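Local coordinates for FERM, RhoGEF and pleckstrin domain protein 2 (Danio rerio, PDB 6D21) that probably activates the small GTPase Rac1 as a guanine nucleotide exchange factor and carries, as the part described here, a FERM domain linked to membrane targeting, at residues D140-L144 / Q157-M161; A121-H126 / L163-H167; F225-K229 / H276-R281. One frame throughout, in Å; residues are numbered along the deposited sequence.

Overall arrangement
All three contacts lie in the FERM domain, two in its helical central lobe and one in its PH-like C-terminal lobe. Interactions 1 and 2 adjoin, with centres about 9 Å apart, because both use helix 157-164: its earlier turns meet helix 137-146, and its end and the residues after it meet helix 117-132. His164 ND1 and Asp140 OD2 lie close, probably hydrogen-bonded, though the modelled separation is unusually short, and Ile160 packs against Ala124. Interaction 3 stands apart, its centre about 41 Å from that of interaction 1 and about 35 Å from that of interaction 2; even the nearest atoms of interactions 2 and 3 are about 19 Å apart.

Interaction 1: residues D140-L144 / Q157-M161; sequences DREFL and QEKIM
Arg141 and Glu158 form a salt bridge across two helices of the all-helical central lobe of the FERM domain. Each terminal nitrogen has its own oxygen: NH1 of Arg141 lies 3.2 Å from OE2 of Glu158, and NH2 of Arg141 lies 3.4 Å from OE1 of Glu158. The guanidinium and carboxylate planes are only 25° apart, yet both hydrogen bonds are weak, and Arg141 also pairs through NE with Asp137. The long, flexible arginine chain suits this exposed border, since it can reach over the hydrophobic contact beneath and still end in a charge.

Met161 lies under that bridge. A bend at its last torsion (chi3 -66°) carries CE over the centre of one guanidinium face, 3.8 Å above the plane, while its SD touches CG of Arg141 at 3.6 Å. On the inner side, CG of Met161 touches both CB of Asp140 and CD1 of Leu144, each at 3.8 Å. The carboxylate of Asp140 has its main polar partner in His164. Leu144, branched and apolar, fills the space between the helices, whose axes run at 130° to each other; its CD1 also reaches CG2 of Ile160 at 4.2 Å. At the far end OE1 of Gln157, which accepts a hydrogen bond from Gln153, rests 3.7 Å from CB of Leu144.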
ATOM      1  N   ASP A 140       1.713 -14.069  25.196  1.00 50.86           N
ATOM      2  CA  ASP A 140       2.495 -13.313  24.221  1.00 46.46           C
ATOM      3  C   ASP A 140       3.487 -14.222  23.495  1.00 49.35           C
ATOM      4  O   ASP A 140       3.636 -14.137  22.281  1.00 43.77           O
ATOM      5  CB  ASP A 140       3.228 -12.151  24.895  1.00 50.12           C
ATOM      6  CG  ASP A 140       2.339 -10.930  25.081  1.00 56.49           C
ATOM      7  OD1 ASP A 140       1.157 -11.093  25.452  1.00 60.88           O
ATOM      8  OD2 ASP A 140       2.819  -9.803  24.835  1.00 57.01           O
ATOM      9  N   ARG A 141       4.153 -15.102  24.236  1.00 56.68           N
ATOM     10  CA  ARG A 141       5.093 -16.026  23.616  1.00 57.81           C
ATOM     11  C   ARG A 141       4.370 -17.014  22.695  1.00 59.74           C
ATOM     12  O   ARG A 141       4.871 -17.347  21.613  1.00 54.54           O
ATOM     13  CB  ARG A 141       5.897 -16.760  24.688  1.00 58.77           C
ATOM     14  CG  ARG A 141       6.772 -15.820  25.501  1.00 58.09           C
ATOM     15  CD  ARG A 141       7.458 -16.481  26.682  1.00 60.48           C
ATOM     16  NE  ARG A 141       8.215 -15.482  27.428  1.00 68.18           N
ATOM     17  CZ  ARG A 141       9.458 -15.113  27.134  1.00 70.78           C
ATOM     18  NH1 ARG A 141      10.100 -15.680  26.122  1.00 69.37           N
ATOM     19  NH2 ARG A 141      10.063 -14.181  27.859  1.00 73.49           N
ATOM     20  N   GLU A 142       3.188 -17.464  23.112  1.00 63.30           N
ATOM     21  CA  GLU A 142       2.386 -18.370  22.289  1.00 68.65           C
ATOM     22  C   GLU A 142       1.936 -17.678  21.002  1.00 64.21           C
ATOM     23  O   GLU A 142       2.009 -18.253  19.913  1.00 69.36           O
ATOM     24  CB  GLU A 142       1.182 -18.880  23.070  1.00 65.82           C
ATOM     25  N   PHE A 143       1.480 -16.439  21.135  1.00 53.87           N
ATOM     26  CA  PHE A 143       1.058 -15.665  19.976  1.00 56.35           C
ATOM     27  C   PHE A 143       2.199 -15.457  18.971  1.00 52.78           C
ATOM     28  O   PHE A 143       2.012 -15.626  17.764  1.00 45.26           O
ATOM     29  CB  PHE A 143       0.492 -14.313  20.418  1.00 46.74           C
ATOM     30  CG  PHE A 143      -0.005 -13.458  19.275  1.00 47.51           C
ATOM     31  CD1 PHE A 143      -1.256 -13.680  18.724  1.00 45.18           C
ATOM     32  CD2 PHE A 143       0.774 -12.429  18.763  1.00 51.68           C
ATOM     33  CE1 PHE A 143      -1.723 -12.901  17.681  1.00 44.59           C
ATOM     34  CE2 PHE A 143       0.316 -11.637  17.712  1.00 45.59           C
ATOM     35  CZ  PHE A 143      -0.939 -11.872  17.173  1.00 45.34           C
ATOM     36  N   LEU A 144       3.380 -15.098  19.470  1.00 46.37           N
ATOM     37  CA  LEU A 144       4.494 -14.758  18.591  1.00 41.59           C
ATOM     38  C   LEU A 144       5.120 -16.002  17.950  1.00 44.76           C
ATOM     39  O   LEU A 144       5.743 -15.914  16.882  1.00 37.02           O
ATOM     40  CB  LEU A 144       5.548 -13.947  19.355  1.00 46.84           C
ATOM     41  CG  LEU A 144       5.164 -12.499  19.712  1.00 42.76           C
ATOM     42  CD1 LEU A 144       6.228 -11.860  20.615  1.00 39.76           C
ATOM     43  CD2 LEU A 144       4.934 -11.645  18.454  1.00 30.37           C
ATOM     44  N   GLN A 157      11.704 -10.548  19.437  1.00 34.61           N
ATOM     45  CA  GLN A 157      10.487 -10.919  20.144  1.00 39.32           C
ATOM     46  C   GLN A 157      10.503 -10.414  21.580  1.00 42.31           C
ATOM     47  O   GLN A 157       9.477  -9.969  22.085  1.00 41.73           O
ATOM     48  CB  GLN A 157      10.275 -12.440  20.096  1.00 49.08           C
ATOM     49  CG  GLN A 157       9.881 -12.910  18.696  1.00 57.50           C
ATOM     50  CD  GLN A 157       9.576 -14.399  18.595  1.00 61.03           C
ATOM     51  OE1 GLN A 157       8.793 -14.827  17.733  1.00 57.68           O
ATOM     52  NE2 GLN A 157      10.196 -15.192  19.458  1.00 53.17           N
ATOM     53  N   GLU A 158      11.664 -10.461  22.228  1.00 35.74           N
ATOM     54  CA  GLU A 158      11.785  -9.961  23.598  1.00 43.62           C
ATOM     55  C   GLU A 158      11.469  -8.465  23.670  1.00 39.52           C
ATOM     56  O   GLU A 158      10.769  -8.011  24.572  1.00 41.26           O
ATOM     57  CB  GLU A 158      13.186 -10.226  24.151  1.00 56.09           C
ATOM     58  CG  GLU A 158      13.506 -11.703  24.347  1.00 69.51           C
ATOM     59  CD  GLU A 158      12.444 -12.439  25.148  1.00 74.79           C
ATOM     60  OE1 GLU A 158      12.137 -11.997  26.276  1.00 76.35           O
ATOM     61  OE2 GLU A 158      11.917 -13.459  24.650  1.00 75.34           O
ATOM     62  N   LYS A 159      11.984  -7.701  22.716  1.00 39.45           N
ATOM     63  CA  LYS A 159      11.699  -6.275  22.675  1.00 35.49           C
ATOM     64  C   LYS A 159      10.231  -5.992  22.406  1.00 38.44           C
ATOM     65  O   LYS A 159       9.651  -5.071  22.987  1.00 35.78           O
ATOM     66  CB  LYS A 159      12.533  -5.573  21.614  1.00 37.47           C
ATOM     67  CG  LYS A 159      12.525  -4.082  21.825  1.00 50.15           C
ATOM     68  CD  LYS A 159      13.095  -3.318  20.667  1.00 70.53           C
ATOM     69  CE  LYS A 159      12.827  -1.842  20.886  1.00 88.51           C
ATOM     70  NZ  LYS A 159      13.477  -1.364  22.145  1.00 96.21           N
ATOM     71  N   ILE A 160       9.643  -6.762  21.501  1.00 31.02           N
ATOM     72  CA  ILE A 160       8.224  -6.640  21.226  1.00 29.82           C
ATOM     73  C   ILE A 160       7.402  -6.827  22.499  1.00 36.58           C
ATOM     74  O   ILE A 160       6.483  -6.054  22.759  1.00 30.87           O
ATOM     75  CB  ILE A 160       7.774  -7.651  20.158  1.00 28.81           C
ATOM     76  CG1 ILE A 160       8.357  -7.270  18.790  1.00 27.31           C
ATOM     77  CG2 ILE A 160       6.263  -7.704  20.045  1.00 28.07           C
ATOM     78  CD1 ILE A 160       8.031  -8.264  17.699  1.00 26.59           C
ATOM     79  N   MET A 161       7.748  -7.830  23.306  1.00 37.09           N
ATOM     80  CA  MET A 161       6.961  -8.140  24.502  1.00 44.95           C
ATOM     81  C   MET A 161       7.201  -7.101  25.585  1.00 38.51           C
ATOM     82  O   MET A 161       6.269  -6.669  26.260  1.00 38.41           O
ATOM     83  CB  MET A 161       7.284  -9.549  25.016  1.00 55.56           C
ATOM     84  CG  MET A 161       6.684 -10.667  24.159  1.00 46.00           C
ATOM     85  SD  MET A 161       7.114 -12.328  24.719  1.00 50.63           S
ATOM     86  CE  MET A 161       8.886 -12.349  24.440  1.00 44.11           C
TER

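Interaction 2: residues A121-H126 / L163-H167; sequences ALLASH and LHRRH
His167 and Ser125 join the residues following helix 157-164 to helix 117-132 in the central FERM lobe. From His167 CA, the bond to CB heads for the opposing helix, and CG, lying anti to the carbonyl carbon (chi1 -48°), lays the imidazole over His126. CG and ND1 of His167 lie 3.8 and 3.5 Å from CE1 of His126, and CE1 of His167 comes within 3.3 Å of that atom. The rings form an offset stack, planes at 14°, NE2 of His167 sitting 3.4 Å above the centre of the His126 ring. Leu163 O lies 3.3 Å above the opposite face of the His167 ring, helping hold the imidazole flat. Along the other edge, CD2 of His167 is 3.5 Å from O of Ser125. At the tip, NE2 of His167 donates to OG of Ser125 at 2.7 Å, nearly in the ring plane. Ser125 OG in turn donates to Leu122 O at 2.8 Å, so a small buried hydroxyl both accepts and donates. Beside it, CD1 of Leu163 packs against Ala121 and CA of Leu122. Histidine suits position 167, offering flat faces and an N-H. Helix 172-183 packs alongside, Ile182 touching Leu122 and His126 and Gln178 touching His126.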
ATOM      1  N   ALA A 121       9.579  -3.129  16.214  1.00 23.75           N
ATOM      2  CA  ALA A 121       9.161  -3.764  17.464  1.00 29.41           C
ATOM      3  C   ALA A 121       7.996  -3.001  18.116  1.00 27.50           C
ATOM      4  O   ALA A 121       7.069  -3.598  18.660  1.00 25.01           O
ATOM      5  CB  ALA A 121      10.342  -3.861  18.419  1.00 26.63           C
ATOM      6  N   LEU A 122       8.047  -1.677  18.036  1.00 25.89           N
ATOM      7  CA  LEU A 122       7.019  -0.829  18.621  1.00 24.49           C
ATOM      8  C   LEU A 122       5.687  -0.972  17.871  1.00 23.16           C
ATOM      9  O   LEU A 122       4.638  -1.141  18.491  1.00 25.65           O
ATOM     10  CB  LEU A 122       7.476   0.620  18.621  1.00 26.94           C
ATOM     11  CG  LEU A 122       6.410   1.607  19.081  1.00 31.54           C
ATOM     12  CD1 LEU A 122       6.056   1.352  20.543  1.00 26.52           C
ATOM     13  CD2 LEU A 122       6.887   3.044  18.845  1.00 25.07           C
ATOM     14  N   LEU A 123       5.738  -0.935  16.543  1.00 21.82           N
ATOM     15  CA  LEU A 123       4.554  -1.226  15.734  1.00 20.72           C
ATOM     16  C   LEU A 123       3.999  -2.618  16.064  1.00 24.15           C
ATOM     17  O   LEU A 123       2.797  -2.790  16.274  1.00 27.63           O
ATOM     18  CB  LEU A 123       4.879  -1.124  14.231  1.00 21.18           C
ATOM     19  CG  LEU A 123       5.096   0.285  13.678  1.00 26.04           C
ATOM     20  CD1 LEU A 123       5.745   0.247  12.302  1.00 23.05           C
ATOM     21  CD2 LEU A 123       3.744   1.041  13.616  1.00 24.85           C
ATOM     22  N   ALA A 124       4.871  -3.618  16.120  1.00 24.70           N
ATOM     23  CA  ALA A 124       4.415  -4.973  16.404  1.00 23.27           C
ATOM     24  C   ALA A 124       3.765  -5.062  17.799  1.00 27.56           C
ATOM     25  O   ALA A 124       2.781  -5.786  17.992  1.00 29.87           O
ATOM     26  CB  ALA A 124       5.581  -5.962  16.286  1.00 23.85           C
ATOM     27  N   SER A 125       4.311  -4.319  18.765  1.00 24.42           N
ATOM     28  CA  SER A 125       3.797  -4.377  20.136  1.00 25.97           C
ATOM     29  C   SER A 125       2.373  -3.832  20.209  1.00 25.69           C
ATOM     30  O   SER A 125       1.555  -4.346  20.957  1.00 28.76           O
ATOM     31  CB  SER A 125       4.706  -3.621  21.109  1.00 27.70           C
ATOM     32  OG  SER A 125       4.540  -2.215  21.029  1.00 28.09           O
ATOM     33  N   HIS A 126       2.072  -2.795  19.434  1.00 24.46           N
ATOM     34  CA  HIS A 126       0.694  -2.301  19.340  1.00 33.35           C
ATOM     35  C   HIS A 126      -0.220  -3.256  18.575  1.00 33.31           C
ATOM     36  O   HIS A 126      -1.405  -3.414  18.906  1.00 27.92           O
ATOM     37  CB  HIS A 126       0.653  -0.922  18.680  1.00 26.76           C
ATOM     38  CG  HIS A 126       1.113   0.176  19.577  1.00 29.70           C
ATOM     39  ND1 HIS A 126       0.420   0.544  20.712  1.00 32.25           N
ATOM     40  CD2 HIS A 126       2.213   0.964  19.532  1.00 26.33           C
ATOM     41  CE1 HIS A 126       1.067   1.524  21.317  1.00 34.08           C
ATOM     42  NE2 HIS A 126       2.157   1.797  20.623  1.00 30.68           N
ATOM     43  N   LEU A 163       7.931  -3.965  25.132  1.00 40.22           N
ATOM     44  CA  LEU A 163       7.148  -2.791  24.773  1.00 42.03           C
ATOM     45  C   LEU A 163       5.640  -3.011  24.974  1.00 40.15           C
ATOM     46  O   LEU A 163       4.910  -2.080  25.316  1.00 35.03           O
ATOM     47  CB  LEU A 163       7.429  -2.393  23.326  1.00 39.41           C
ATOM     48  CG  LEU A 163       8.838  -1.867  23.060  1.00 32.52           C
ATOM     49  CD1 LEU A 163       9.045  -1.617  21.570  1.00 29.19           C
ATOM     50  CD2 LEU A 163       9.075  -0.596  23.862  1.00 34.03           C
ATOM     51  N   HIS A 164       5.179  -4.239  24.757  1.00 34.33           N
ATOM     52  CA  HIS A 164       3.764  -4.567  24.925  1.00 34.36           C
ATOM     53  C   HIS A 164       3.310  -4.399  26.393  1.00 39.69           C
ATOM     54  O   HIS A 164       2.132  -4.209  26.663  1.00 42.28           O
ATOM     55  CB  HIS A 164       3.499  -5.992  24.435  1.00 34.07           C
ATOM     56  CG  HIS A 164       2.066  -6.418  24.529  1.00 41.66           C
ATOM     57  ND1 HIS A 164       1.690  -7.743  24.591  1.00 44.26           N
ATOM     58  CD2 HIS A 164       0.918  -5.699  24.571  1.00 42.57           C
ATOM     59  CE1 HIS A 164       0.373  -7.823  24.660  1.00 46.33           C
ATOM     60  NE2 HIS A 164      -0.119  -6.596  24.652  1.00 46.04           N
ATOM     61  N   ARG A 165       4.250  -4.452  27.333  1.00 43.40           N
ATOM     62  CA  ARG A 165       3.937  -4.237  28.755  1.00 45.75           C
ATOM     63  C   ARG A 165       3.434  -2.815  29.023  1.00 52.16           C
ATOM     64  O   ARG A 165       2.766  -2.567  30.026  1.00 64.53           O
ATOM     65  CB  ARG A 165       5.164  -4.524  29.640  1.00 41.67           C
ATOM     66  CG  ARG A 165       5.576  -5.996  29.689  1.00 56.79           C
ATOM     67  CD  ARG A 165       6.737  -6.234  30.646  1.00 55.34           C
ATOM     68  NE  ARG A 165       6.382  -7.167  31.715  1.00 79.21           N
ATOM     69  CZ  ARG A 165       6.299  -6.843  33.005  1.00 81.08           C
ATOM     70  NH1 ARG A 165       6.544  -5.599  33.400  1.00 77.32           N
ATOM     71  NH2 ARG A 165       5.964  -7.763  33.903  1.00 84.32           N
ATOM     72  N   ARG A 166       3.766  -1.882  28.135  1.00 44.93           N
ATOM     73  CA  ARG A 166       3.362  -0.490  28.294  1.00 46.55           C
ATOM     74  C   ARG A 166       1.907  -0.227  27.914  1.00 42.47           C
ATOM     75  O   ARG A 166       1.335   0.772  28.328  1.00 46.23           O
ATOM     76  CB  ARG A 166       4.245   0.424  27.448  1.00 48.00           C
ATOM     77  CG  ARG A 166       5.738   0.284  27.656  1.00 59.93           C
ATOM     78  CD  ARG A 166       6.452   1.206  26.679  1.00 65.90           C
ATOM     79  NE  ARG A 166       7.898   1.251  26.878  1.00 79.31           N
ATOM     80  CZ  ARG A 166       8.725   1.977  26.130  1.00 88.00           C
ATOM     81  NH1 ARG A 166       8.247   2.716  25.134  1.00 89.78           N
ATOM     82  NH2 ARG A 166      10.030   1.965  26.371  1.00 88.84           N
ATOM     83  N   HIS A 167       1.315  -1.108  27.114  1.00 38.54           N
ATOM     84  CA  HIS A 167       0.047  -0.777  26.469  1.00 40.50           C
ATOM     85  C   HIS A 167      -1.159  -1.329  27.226  1.00 43.77           C
ATOM     86  O   HIS A 167      -2.206  -1.577  26.626  1.00 47.32           O
ATOM     87  CB  HIS A 167       0.018  -1.304  25.027  1.00 33.93           C
ATOM     88  CG  HIS A 167       1.247  -0.985  24.227  1.00 34.74           C
ATOM     89  ND1 HIS A 167       1.989   0.163  24.409  1.00 33.76           N
ATOM     90  CD2 HIS A 167       1.855  -1.670  23.229  1.00 32.98           C
ATOM     91  CE1 HIS A 167       3.003   0.170  23.561  1.00 34.01           C
ATOM     92  NE2 HIS A 167       2.942  -0.928  22.831  1.00 28.89           N
TER

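Interaction 3: residues F225-K229 / H276-R281; sequences FNWSK and HHSFFR
In the PH-like C-terminal lobe of the FERM domain, the C-terminal helix 263-281 caps one end of the beta sandwich, and Trp227 makes most of the contact with its last turns. Trp227 begins the 3-10 turn that follows strand 220-226; its CB is directed toward the helix, and NE1 of the indole is hydrogen-bonded to His210 O, outside the contact. A broad, flat residue suits this place because one face can receive two residues spaced a helical turn apart.

His277 takes the six-membered ring: its CB makes a CH-pi contact, 3.9 Å from the ring centroid. Its imidazole then stands edge-to-face on the indole, the planes at 72°, with CD2 of His277 3.7 Å from CE3 of Trp227. Arg281 takes the five-membered ring, its CG 4.0 Å from that centroid in a second CH-pi contact. Two successive bends (chi2 -71°, chi3 -78°) turn the arginine chain obliquely across the tryptophan, so that CB of Trp227 lies 3.8 Å above one guanidinium face, toward its rim. The aliphatic part of the arginine thus does the packing, while its charged end stays at the exposed border near Ser228. His276, whose ND1 is bonded to Asn272 O, adds its CB at 4.0 Å from CZ2 of Trp227. Nearer the indole's attachment, CD of Arg281 touches CD1 of Trp227 at 3.6 Å.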
ATOM      1  N   PHE A 225       9.133  16.245  -5.500  1.00 37.15           N
ATOM      2  CA  PHE A 225       8.538  17.246  -6.387  1.00 38.56           C
ATOM      3  C   PHE A 225       7.052  17.362  -6.114  1.00 35.40           C
ATOM      4  O   PHE A 225       6.268  16.480  -6.482  1.00 35.00           O
ATOM      5  CB  PHE A 225       8.788  16.885  -7.852  1.00 34.38           C
ATOM      6  CG  PHE A 225      10.232  16.602  -8.153  1.00 41.03           C
ATOM      7  CD1 PHE A 225      11.167  17.623  -8.135  1.00 48.44           C
ATOM      8  CD2 PHE A 225      10.661  15.308  -8.427  1.00 49.08           C
ATOM      9  CE1 PHE A 225      12.512  17.369  -8.402  1.00 52.26           C
ATOM     10  CE2 PHE A 225      12.003  15.045  -8.693  1.00 48.58           C
ATOM     11  CZ  PHE A 225      12.926  16.079  -8.677  1.00 52.20           C
ATOM     12  N   ASN A 226       6.671  18.445  -5.445  1.00 40.21           N
ATOM     13  CA  ASN A 226       5.278  18.686  -5.116  1.00 30.54           C
ATOM     14  C   ASN A 226       4.476  18.890  -6.375  1.00 37.36           C
ATOM     15  O   ASN A 226       5.028  19.294  -7.400  1.00 42.43           O
ATOM     16  CB  ASN A 226       5.136  19.904  -4.208  1.00 41.66           C
ATOM     17  CG  ASN A 226       5.885  19.749  -2.911  1.00 57.15           C
ATOM     18  OD1 ASN A 226       5.629  18.823  -2.141  1.00 58.14           O
ATOM     19  ND2 ASN A 226       6.838  20.642  -2.669  1.00 65.79           N
ATOM     20  N   TRP A 227       3.178  18.614  -6.298  1.00 36.49           N
ATOM     21  CA  TRP A 227       2.302  18.823  -7.447  1.00 44.08           C
ATOM     22  C   TRP A 227       2.415  20.237  -7.989  1.00 43.04           C
ATOM     23  O   TRP A 227       2.397  20.441  -9.203  1.00 39.92           O
ATOM     24  CB  TRP A 227       0.845  18.545  -7.091  1.00 39.76           C
ATOM     25  CG  TRP A 227       0.562  17.169  -6.617  1.00 35.51           C
ATOM     26  CD1 TRP A 227       0.036  16.820  -5.409  1.00 34.72           C
ATOM     27  CD2 TRP A 227       0.784  15.943  -7.331  1.00 30.39           C
ATOM     28  NE1 TRP A 227      -0.097  15.455  -5.327  1.00 38.02           N
ATOM     29  CE2 TRP A 227       0.359  14.893  -6.490  1.00 33.87           C
ATOM     30  CE3 TRP A 227       1.295  15.632  -8.593  1.00 34.75           C
ATOM     31  CZ2 TRP A 227       0.425  13.553  -6.875  1.00 30.83           C
ATOM     32  CZ3 TRP A 227       1.364  14.294  -8.972  1.00 32.12           C
ATOM     33  CH2 TRP A 227       0.931  13.276  -8.119  1.00 32.29           C
ATOM     34  N   SER A 228       2.520  21.210  -7.083  1.00 45.83           N
ATOM     35  CA  SER A 228       2.599  22.620  -7.470  1.00 47.18           C
ATOM     36  C   SER A 228       3.828  22.905  -8.338  1.00 50.35           C
ATOM     37  O   SER A 228       3.819  23.831  -9.156  1.00 54.67           O
ATOM     38  CB  SER A 228       2.631  23.521  -6.231  1.00 43.48           C
ATOM     39  OG  SER A 228       3.789  23.252  -5.457  1.00 45.77           O
ATOM     40  N   LYS A 229       4.880  22.109  -8.152  1.00 44.34           N
ATOM     41  CA  LYS A 229       6.118  22.289  -8.905  1.00 45.51           C
ATOM     42  C   LYS A 229       6.149  21.507 -10.215  1.00 50.50           C
ATOM     43  O   LYS A 229       7.050  21.694 -11.025  1.00 40.95           O
ATOM     44  CB  LYS A 229       7.323  21.898  -8.052  1.00 43.41           C
ATOM     45  CG  LYS A 229       7.469  22.738  -6.796  1.00 59.43           C
ATOM     46  CD  LYS A 229       8.669  22.305  -5.964  1.00 66.30           C
ATOM     47  CE  LYS A 229       9.115  23.424  -5.025  1.00 74.62           C
ATOM     48  NZ  LYS A 229       8.855  24.786  -5.586  1.00 78.89           N
ATOM     49  N   HIS A 276      -3.057   9.474  -8.816  1.00 23.78           N
ATOM     50  CA  HIS A 276      -2.750  10.124  -7.547  1.00 22.23           C
ATOM     51  C   HIS A 276      -3.038  11.607  -7.596  1.00 27.82           C
ATOM     52  O   HIS A 276      -3.637  12.158  -6.671  1.00 25.18           O
ATOM     53  CB  HIS A 276      -1.286   9.909  -7.156  1.00 21.70           C
ATOM     54  CG  HIS A 276      -1.075   8.743  -6.258  1.00 20.30           C
ATOM     55  ND1 HIS A 276      -1.127   7.438  -6.710  1.00 24.44           N
ATOM     56  CD2 HIS A 276      -0.861   8.673  -4.924  1.00 19.35           C
ATOM     57  CE1 HIS A 276      -0.916   6.615  -5.697  1.00 23.07           C
ATOM     58  NE2 HIS A 276      -0.760   7.339  -4.599  1.00 21.72           N
ATOM     59  N   HIS A 277      -2.602  12.257  -8.672  1.00 24.79           N
ATOM     60  CA  HIS A 277      -2.819  13.689  -8.821  1.00 26.22           C
ATOM     61  C   HIS A 277      -4.311  14.005  -8.837  1.00 37.16           C
ATOM     62  O   HIS A 277      -4.794  14.907  -8.149  1.00 31.63           O
ATOM     63  CB  HIS A 277      -2.181  14.221 -10.105  1.00 28.07           C
ATOM     64  CG  HIS A 277      -2.525  15.651 -10.378  1.00 29.68           C
ATOM     65  ND1 HIS A 277      -3.545  16.025 -11.230  1.00 32.59           N
ATOM     66  CD2 HIS A 277      -2.017  16.800  -9.872  1.00 33.72           C
ATOM     67  CE1 HIS A 277      -3.634  17.343 -11.253  1.00 36.74           C
ATOM     68  NE2 HIS A 277      -2.720  17.839 -10.437  1.00 32.34           N
ATOM     69  N   SER A 278      -5.036  13.254  -9.646  1.00 30.23           N
ATOM     70  CA  SER A 278      -6.475  13.412  -9.731  1.00 36.10           C
ATOM     71  C   SER A 278      -7.125  13.180  -8.357  1.00 30.32           C
ATOM     72  O   SER A 278      -7.911  14.010  -7.895  1.00 28.99           O
ATOM     73  CB  SER A 278      -7.033  12.464 -10.802  1.00 37.49           C
ATOM     74  OG  SER A 278      -8.422  12.244 -10.653  1.00 48.99           O
ATOM     75  N   PHE A 279      -6.755  12.095  -7.678  1.00 24.81           N
ATOM     76  CA  PHE A 279      -7.371  11.769  -6.390  1.00 23.85           C
ATOM     77  C   PHE A 279      -7.133  12.874  -5.353  1.00 37.55           C
ATOM     78  O   PHE A 279      -8.076  13.344  -4.683  1.00 28.09           O
ATOM     79  CB  PHE A 279      -6.851  10.417  -5.869  1.00 22.25           C
ATOM     80  CG  PHE A 279      -7.469   9.994  -4.571  1.00 30.68           C
ATOM     81  CD1 PHE A 279      -8.723   9.408  -4.545  1.00 40.90           C
ATOM     82  CD2 PHE A 279      -6.805  10.196  -3.375  1.00 26.10           C
ATOM     83  CE1 PHE A 279      -9.297   9.027  -3.358  1.00 38.16           C
ATOM     84  CE2 PHE A 279      -7.377   9.823  -2.176  1.00 23.91           C
ATOM     85  CZ  PHE A 279      -8.620   9.240  -2.166  1.00 33.24           C
ATOM     86  N   PHE A 280      -5.886  13.331  -5.252  1.00 26.26           N
ATOM     87  CA  PHE A 280      -5.526  14.293  -4.207  1.00 24.14           C
ATOM     88  C   PHE A 280      -5.634  15.778  -4.558  1.00 27.87           C
ATOM     89  O   PHE A 280      -5.468  16.619  -3.673  1.00 37.66           O
ATOM     90  CB  PHE A 280      -4.105  14.020  -3.725  1.00 23.23           C
ATOM     91  CG  PHE A 280      -3.985  12.765  -2.910  1.00 30.31           C
ATOM     92  CD1 PHE A 280      -4.519  12.710  -1.629  1.00 26.70           C
ATOM     93  CD2 PHE A 280      -3.366  11.641  -3.427  1.00 21.97           C
ATOM     94  CE1 PHE A 280      -4.418  11.564  -0.863  1.00 26.43           C
ATOM     95  CE2 PHE A 280      -3.245  10.486  -2.656  1.00 22.71           C
ATOM     96  CZ  PHE A 280      -3.777  10.450  -1.379  1.00 29.04           C
ATOM     97  N   ARG A 281      -5.900  16.109  -5.818  1.00 31.82           N
ATOM     98  CA  ARG A 281      -5.904  17.518  -6.248  1.00 33.22           C
ATOM     99  C   ARG A 281      -7.157  17.959  -6.994  1.00 43.42           C
ATOM    100  O   ARG A 281      -7.567  19.113  -6.895  1.00 53.83           O
ATOM    101  CB  ARG A 281      -4.692  17.807  -7.141  1.00 34.21           C
ATOM    102  CG  ARG A 281      -3.354  17.548  -6.488  1.00 38.86           C
ATOM    103  CD  ARG A 281      -3.049  18.577  -5.411  1.00 46.87           C
ATOM    104  NE  ARG A 281      -2.586  19.839  -5.988  1.00 51.97           N
ATOM    105  CZ  ARG A 281      -1.878  20.752  -5.327  1.00 56.75           C
ATOM    106  NH1 ARG A 281      -1.549  20.548  -4.057  1.00 68.48           N
ATOM    107  NH2 ARG A 281      -1.488  21.865  -5.935  1.00 45.68           N
TER